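Local structure of laccase (Botrytis aclada, 3SQR) at residues A[371-376]-A[495-500]; A[473-478]-A[509-514]. The protein oxidises phenolic substrates such as hydroquinones at the expense of dioxygen, which its copper ions reduce to water, and probably acts in lignin degradation. All blocks are in the same frame, centred on the assembly; numbering follows the deposited sequence.

Contact 1: residues A[371-376]-A[495-500]; sequences EPVASL and NPPRRD. With MAN (alpha-D-mannopyranose), chain L.
Leu376 lays its CB against the ring of Pro497, 3.8 Å from Pro497 CB, while the CG corner of the same ring reaches Val373 CB at 3.9 Å. Leu376 CD1, anti to CA (chi2 -177°), comes within 3.5 Å of Arg499 NH1, obliquely to the guanidinium. The N-H groups of that cation are used by Asp291, in a salt bridge through NH2, and by the Tyr311 hydroxyl, hydrogen-bonded to NH1. No direct hydrogen bond joins 371-376 to 495-500. Instead Leu376 O lies 3.2 Å from Pro497 CA, a bent CA-H...O contact, and accepts from two waters: one passes on to Asn495 O, and the other, weakly bound to the carbonyl, accepts from Arg498 N. The loop itself makes a short 3-10 turn, and Ser375, whose CB points away from 495-500, carries an O-linked mannose through a 1.5 Å bond from OG to C1. This join ties a glycosylated linker loop to Pro497, just before edge strand 498-499 of the third cupredoxin domain, and to Arg499 in it. Its chemistry implies an interface of apolar packing and water bridges around one carbonyl, the Arg499 charge probably being balanced by Asp291.

Contact 2: residues A[473-478]-A[509-514]; sequences FIVAQE and YLAIAF
Tyr509 CG lies between its backbone N and carbonyl carbon (chi1 66°), and Glu478 CG stands anti to its carbonyl carbon (chi1 -62°); the two side chains lie side by side, pointing the same way. Glu478 CB rests over one face of the phenol ring, 3.9 Å from its centroid and displaced toward the rim, a CH-pi contact, while Glu478 CG touches Tyr509 OH at 3.5 Å. Ala476 CB meets Tyr509 CE2 obliquely at 3.9 Å. The backbones pair through Glu478 N to Tyr509 O, an almost straight bond (178° at the hydrogen), and its return from Tyr509 N to Glu478 O. The strands are antiparallel neighbours in the cupredoxin sheet of the third domain, and a classic beta bulge interrupts them: Val475 and Ala476 both face Ala511, whose carbonyl takes a weak bond from Val475 N and a longer one, 3.3 Å, from Ala476 N. Ile474 centres an inverse gamma turn, and the chain turns a corner at Val475. Val475 CG2 packs on Ala511 CB at 3.6 Å and CG1 on Ala513 CB. On the other face Leu510 CD1 abuts both Ile474 CG2 and Gln477 CB, each 4.0 Å away; Gln477 NE2 hydrogen-bonds Ala503 O and Asp370 OD2.

Overall arrangement
Contacts 1 and 2 lie about 10 Å apart, centre to centre, and meet on one sheet of the third cupredoxin domain, where strand 472-478 sits between 509-515 and the edge strand 498-499. A probable hydrogen bond from Ile474 N to Pro497 O joins them, and Arg498 packs on Phe473. Along the chain the segments alternate: 371-376, 473-478, 495-500, 509-514. Contact 2 is pairing within the sheet, whereas contact 1 brings a loop that follows the second domain's strand 344-348 onto its edge. Just beyond that edge, Asp500 hydrogen-bonds the copper ligand His126 and forms a salt bridge to Arg310, so the region links second-domain residues, the sheet and the copper-site surroundings.

Contact 1: residues A[371-376]-A[495-500]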
loop_
_atom_site.group_PDB
_atom_site.type_symbol
_atom_site.label_atom_id
_atom_site.label_comp_id
_atom_site.label_asym_id
_atom_site.label_seq_id
_atom_site.Cartn_x
_atom_site.Cartn_y
_atom_site.Cartn_z
ATOM N N GLU A 371 -9.843 9.829 -5.310
ATOM C CA GLU A 371 -9.884 11.233 -5.744
ATOM C C GLU A 371 -10.217 11.295 -7.221
ATOM O O GLU A 371 -9.896 10.391 -7.993
ATOM C CB GLU A 371 -8.593 11.981 -5.420
ATOM C CG GLU A 371 -8.442 12.343 -3.974
ATOM C CD GLU A 371 -9.446 13.368 -3.554
ATOM O OE1 GLU A 371 -9.383 14.471 -4.090
ATOM O OE2 GLU A 371 -10.297 13.067 -2.695
ATOM N N PRO A 372 -10.894 12.374 -7.617
ATOM C CA PRO A 372 -11.329 12.331 -9.018
ATOM C C PRO A 372 -10.135 12.329 -9.985
ATOM O O PRO A 372 -9.180 13.055 -9.765
ATOM C CB PRO A 372 -12.140 13.628 -9.164
ATOM C CG PRO A 372 -12.406 14.139 -7.824
ATOM C CD PRO A 372 -11.357 13.572 -6.899
ATOM N N VAL A 373 -10.224 11.587 -11.084
ATOM C CA VAL A 373 -9.109 11.568 -12.033
ATOM C C VAL A 373 -8.682 12.935 -12.481
ATOM O O VAL A 373 -7.472 13.209 -12.621
ATOM C CB VAL A 373 -9.364 10.641 -13.234
ATOM C CG1 VAL A 373 -9.367 9.161 -12.771
ATOM C CG2 VAL A 373 -10.677 10.989 -13.951
ATOM N N ALA A 374 -9.653 13.843 -12.665
ATOM C CA ALA A 374 -9.264 15.200 -13.136
ATOM C C ALA A 374 -8.383 16.004 -12.207
ATOM O O ALA A 374 -7.709 16.933 -12.641
ATOM C CB ALA A 374 -10.511 16.013 -13.525
ATOM N N SER A 375 -8.368 15.613 -10.924
ATOM C CA SER A 375 -7.551 16.260 -9.949
ATOM C C SER A 375 -6.130 15.728 -9.858
ATOM O O SER A 375 -5.298 16.331 -9.241
ATOM C CB SER A 375 -8.157 16.108 -8.565
ATOM O OG SER A 375 -9.509 16.542 -8.409
ATOM N N LEU A 376 -5.864 14.591 -10.461
ATOM C CA LEU A 376 -4.606 13.907 -10.216
ATOM C C LEU A 376 -3.692 13.984 -11.448
ATOM O O LEU A 376 -3.621 13.020 -12.257
ATOM C CB LEU A 376 -4.922 12.475 -9.843
ATOM C CG LEU A 376 -5.798 12.221 -8.605
ATOM C CD1 LEU A 376 -5.917 10.653 -8.398
ATOM C CD2 LEU A 376 -5.246 12.939 -7.365
ATOM N N ASN A 495 -0.923 12.264 -20.243
ATOM C CA ASN A 495 -0.673 12.507 -18.836
ATOM C C ASN A 495 -1.878 12.211 -17.914
ATOM O O ASN A 495 -2.279 13.082 -17.148
ATOM C CB ASN A 495 -0.177 13.927 -18.582
ATOM C CG ASN A 495 0.529 14.058 -17.270
ATOM O OD1 ASN A 495 1.196 13.094 -16.829
ATOM N ND2 ASN A 495 0.415 15.230 -16.628
ATOM N N PRO A 496 -2.398 10.984 -17.946
ATOM C CA PRO A 496 -3.450 10.646 -17.004
ATOM C C PRO A 496 -2.859 10.455 -15.594
ATOM O O PRO A 496 -1.658 10.532 -15.418
ATOM C CB PRO A 496 -3.972 9.348 -17.536
ATOM C CG PRO A 496 -2.773 8.730 -18.144
ATOM C CD PRO A 496 -2.018 9.824 -18.751
ATOM N N PRO A 497 -3.714 10.311 -14.578
ATOM C CA PRO A 497 -3.110 10.011 -13.272
ATOM C C PRO A 497 -2.150 8.832 -13.334
ATOM O O PRO A 497 -2.292 7.913 -14.128
ATOM C CB PRO A 497 -4.305 9.688 -12.376
ATOM C CG PRO A 497 -5.514 10.248 -13.143
ATOM C CD PRO A 497 -5.160 10.195 -14.569
ATOM N N ARG A 498 -1.162 8.868 -12.460
ATOM C CA ARG A 498 -0.104 7.874 -12.491
ATOM C C ARG A 498 0.276 7.617 -11.057
ATOM O O ARG A 498 0.564 8.555 -10.308
ATOM C CB ARG A 498 1.091 8.410 -13.296
ATOM C CG ARG A 498 2.242 7.446 -13.533
ATOM C CD ARG A 498 3.252 8.039 -14.498
ATOM N NE ARG A 498 4.110 9.057 -13.930
ATOM C CZ ARG A 498 4.172 10.337 -14.316
ATOM N NH1 ARG A 498 3.377 10.778 -15.243
ATOM N NH2 ARG A 498 5.025 11.168 -13.771
ATOM N N ARG A 499 0.233 6.331 -10.685
ATOM C CA ARG A 499 0.399 5.954 -9.329
ATOM C C ARG A 499 0.527 4.439 -9.256
ATOM O O ARG A 499 0.740 3.767 -10.277
ATOM C CB ARG A 499 -0.781 6.479 -8.491
ATOM C CG ARG A 499 -2.126 5.757 -8.737
ATOM C CD ARG A 499 -3.311 6.372 -7.966
ATOM N NE ARG A 499 -2.968 6.606 -6.553
ATOM C CZ ARG A 499 -3.599 7.461 -5.751
ATOM N NH1 ARG A 499 -4.573 8.226 -6.201
ATOM N NH2 ARG A 499 -3.160 7.630 -4.509
ATOM N N ASP A 500 0.471 3.863 -8.062
ATOM C CA ASP A 500 0.559 2.378 -7.982
ATOM C C ASP A 500 -0.578 1.626 -7.311
ATOM O O ASP A 500 -0.660 0.404 -7.401
ATOM C CB ASP A 500 1.923 1.973 -7.342
ATOM C CG ASP A 500 2.101 2.490 -5.932
ATOM O OD1 ASP A 500 1.315 2.046 -5.073
ATOM O OD2 ASP A 500 3.023 3.345 -5.719
HETATM C C1 MAN L . -9.477 17.998 -8.298
HETATM C C2 MAN L . -10.708 18.331 -7.464
HETATM C C3 MAN L . -11.994 18.056 -8.229
HETATM C C4 MAN L . -11.957 18.790 -9.572
HETATM C C5 MAN L . -10.693 18.373 -10.335
HETATM C C6 MAN L . -10.576 19.149 -11.654
HETATM O O2 MAN L . -10.598 19.690 -7.056
HETATM O O3 MAN L . -13.114 18.385 -7.402
HETATM O O4 MAN L . -13.071 18.411 -10.325
HETATM O O5 MAN L . -9.527 18.644 -9.564
HETATM O O6 MAN L . -10.460 20.537 -11.319
HETATM O O HOH W 1 -1.561 11.323 -10.750
HETATM O O HOH W 2 -4.036 13.421 -14.962
#

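Contact 2: residues A[473-478]-A[509-514]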
loop_
_atom_site.group_PDB
_atom_site.type_symbol
_atom_site.label_atom_id
_atom_site.label_comp_id
_atom_site.label_asym_id
_atom_site.label_seq_id
_atom_site.Cartn_x
_atom_site.Cartn_y
_atom_site.Cartn_z
ATOM N N PHE A 473 -0.683 4.089 -15.401
ATOM C CA PHE A 473 -1.394 5.280 -15.840
ATOM C C PHE A 473 -2.856 4.931 -15.827
ATOM O O PHE A 473 -3.259 3.888 -16.379
ATOM C CB PHE A 473 -0.959 5.559 -17.278
ATOM C CG PHE A 473 0.462 5.995 -17.426
ATOM C CD1 PHE A 473 1.532 5.163 -17.224
ATOM C CD2 PHE A 473 0.738 7.304 -17.807
ATOM C CE1 PHE A 473 2.857 5.629 -17.424
ATOM C CE2 PHE A 473 2.024 7.724 -18.007
ATOM C CZ PHE A 473 3.051 6.929 -17.799
ATOM N N ILE A 474 -3.656 5.733 -15.139
ATOM C CA ILE A 474 -5.083 5.473 -15.068
ATOM C C ILE A 474 -5.729 6.048 -16.336
ATOM O O ILE A 474 -6.078 7.223 -16.374
ATOM C CB ILE A 474 -5.675 6.081 -13.852
ATOM C CG1 ILE A 474 -4.934 5.617 -12.581
ATOM C CG2 ILE A 474 -7.175 5.763 -13.805
ATOM C CD1 ILE A 474 -5.646 6.106 -11.256
ATOM N N VAL A 475 -5.792 5.232 -17.366
ATOM C CA VAL A 475 -6.372 5.690 -18.640
ATOM C C VAL A 475 -7.921 5.763 -18.582
ATOM O O VAL A 475 -8.563 6.537 -19.299
ATOM C CB VAL A 475 -5.818 4.957 -19.825
ATOM C CG1 VAL A 475 -4.207 5.130 -19.791
ATOM C CG2 VAL A 475 -6.248 3.511 -19.955
ATOM N N ALA A 476 -8.495 5.026 -17.655
ATOM C CA ALA A 476 -9.944 5.065 -17.400
ATOM C C ALA A 476 -10.221 4.478 -16.022
ATOM O O ALA A 476 -9.690 3.441 -15.634
ATOM C CB ALA A 476 -10.697 4.236 -18.456
ATOM N N GLN A 477 -11.102 5.115 -15.303
ATOM C CA GLN A 477 -11.534 4.561 -14.028
ATOM C C GLN A 477 -13.021 4.919 -14.023
ATOM O O GLN A 477 -13.410 6.055 -13.747
ATOM C CB GLN A 477 -10.736 5.218 -12.918
ATOM C CG GLN A 477 -11.121 4.726 -11.541
ATOM C CD GLN A 477 -10.407 5.413 -10.456
ATOM O OE1 GLN A 477 -10.406 6.631 -10.345
ATOM N NE2 GLN A 477 -9.747 4.603 -9.604
ATOM N N GLU A 478 -13.819 3.966 -14.431
ATOM C CA GLU A 478 -15.186 4.227 -14.845
ATOM C C GLU A 478 -16.178 3.359 -14.136
ATOM O O GLU A 478 -15.987 2.124 -14.016
ATOM C CB GLU A 478 -15.322 3.967 -16.353
ATOM C CG GLU A 478 -14.449 4.872 -17.204
ATOM C CD GLU A 478 -14.875 6.317 -17.223
ATOM O OE1 GLU A 478 -16.085 6.552 -17.111
ATOM O OE2 GLU A 478 -13.988 7.200 -17.351
ATOM N N TYR A 509 -15.021 -0.546 -14.338
ATOM C CA TYR A 509 -13.712 -1.044 -14.773
ATOM C C TYR A 509 -12.614 -0.016 -14.549
ATOM O O TYR A 509 -12.813 1.181 -14.458
ATOM C CB TYR A 509 -13.784 -1.512 -16.239
ATOM C CG TYR A 509 -14.034 -0.401 -17.197
ATOM C CD1 TYR A 509 -15.323 -0.027 -17.558
ATOM C CD2 TYR A 509 -12.957 0.263 -17.815
ATOM C CE1 TYR A 509 -15.532 1.005 -18.443
ATOM C CE2 TYR A 509 -13.165 1.280 -18.688
ATOM C CZ TYR A 509 -14.454 1.645 -19.007
ATOM O OH TYR A 509 -14.610 2.657 -19.924
ATOM N N LEU A 510 -11.411 -0.550 -14.439
ATOM C CA LEU A 510 -10.227 0.223 -14.306
ATOM C C LEU A 510 -9.307 -0.203 -15.438
ATOM O O LEU A 510 -9.046 -1.389 -15.598
ATOM C CB LEU A 510 -9.611 -0.085 -12.953
ATOM C CG LEU A 510 -8.225 0.484 -12.716
ATOM C CD1 LEU A 510 -8.260 2.054 -12.640
ATOM C CD2 LEU A 510 -7.570 -0.143 -11.464
ATOM N N ALA A 511 -8.882 0.790 -16.212
ATOM C CA ALA A 511 -7.964 0.557 -17.309
ATOM C C ALA A 511 -6.676 1.268 -16.927
ATOM O O ALA A 511 -6.636 2.486 -16.820
ATOM C CB ALA A 511 -8.555 1.113 -18.642
ATOM N N ILE A 512 -5.638 0.462 -16.707
ATOM C CA ILE A 512 -4.329 0.950 -16.293
ATOM C C ILE A 512 -3.301 0.565 -17.324
ATOM O O ILE A 512 -3.244 -0.572 -17.750
ATOM C CB ILE A 512 -3.927 0.412 -14.879
ATOM C CG1 ILE A 512 -3.949 -1.088 -14.801
ATOM C CG2 ILE A 512 -4.777 1.068 -13.774
ATOM C CD1 ILE A 512 -3.224 -1.628 -13.557
ATOM N N ALA A 513 -2.495 1.519 -17.708
ATOM C CA ALA A 513 -1.422 1.317 -18.667
ATOM C C ALA A 513 -0.074 1.327 -17.965
ATOM O O ALA A 513 0.154 2.090 -17.024
ATOM C CB ALA A 513 -1.462 2.454 -19.713
ATOM N N PHE A 514 0.838 0.493 -18.441
ATOM C CA PHE A 514 2.236 0.615 -18.037
ATOM C C PHE A 514 3.124 0.103 -19.157
ATOM O O PHE A 514 2.638 -0.534 -20.080
ATOM C CB PHE A 514 2.480 -0.141 -16.733
ATOM C CG PHE A 514 2.090 -1.587 -16.777
ATOM C CD1 PHE A 514 0.800 -1.995 -16.453
ATOM C CD2 PHE A 514 3.034 -2.586 -17.089
ATOM C CE1 PHE A 514 0.439 -3.260 -16.504
ATOM C CE2 PHE A 514 2.664 -3.899 -17.069
ATOM C CZ PHE A 514 1.374 -4.242 -16.757
#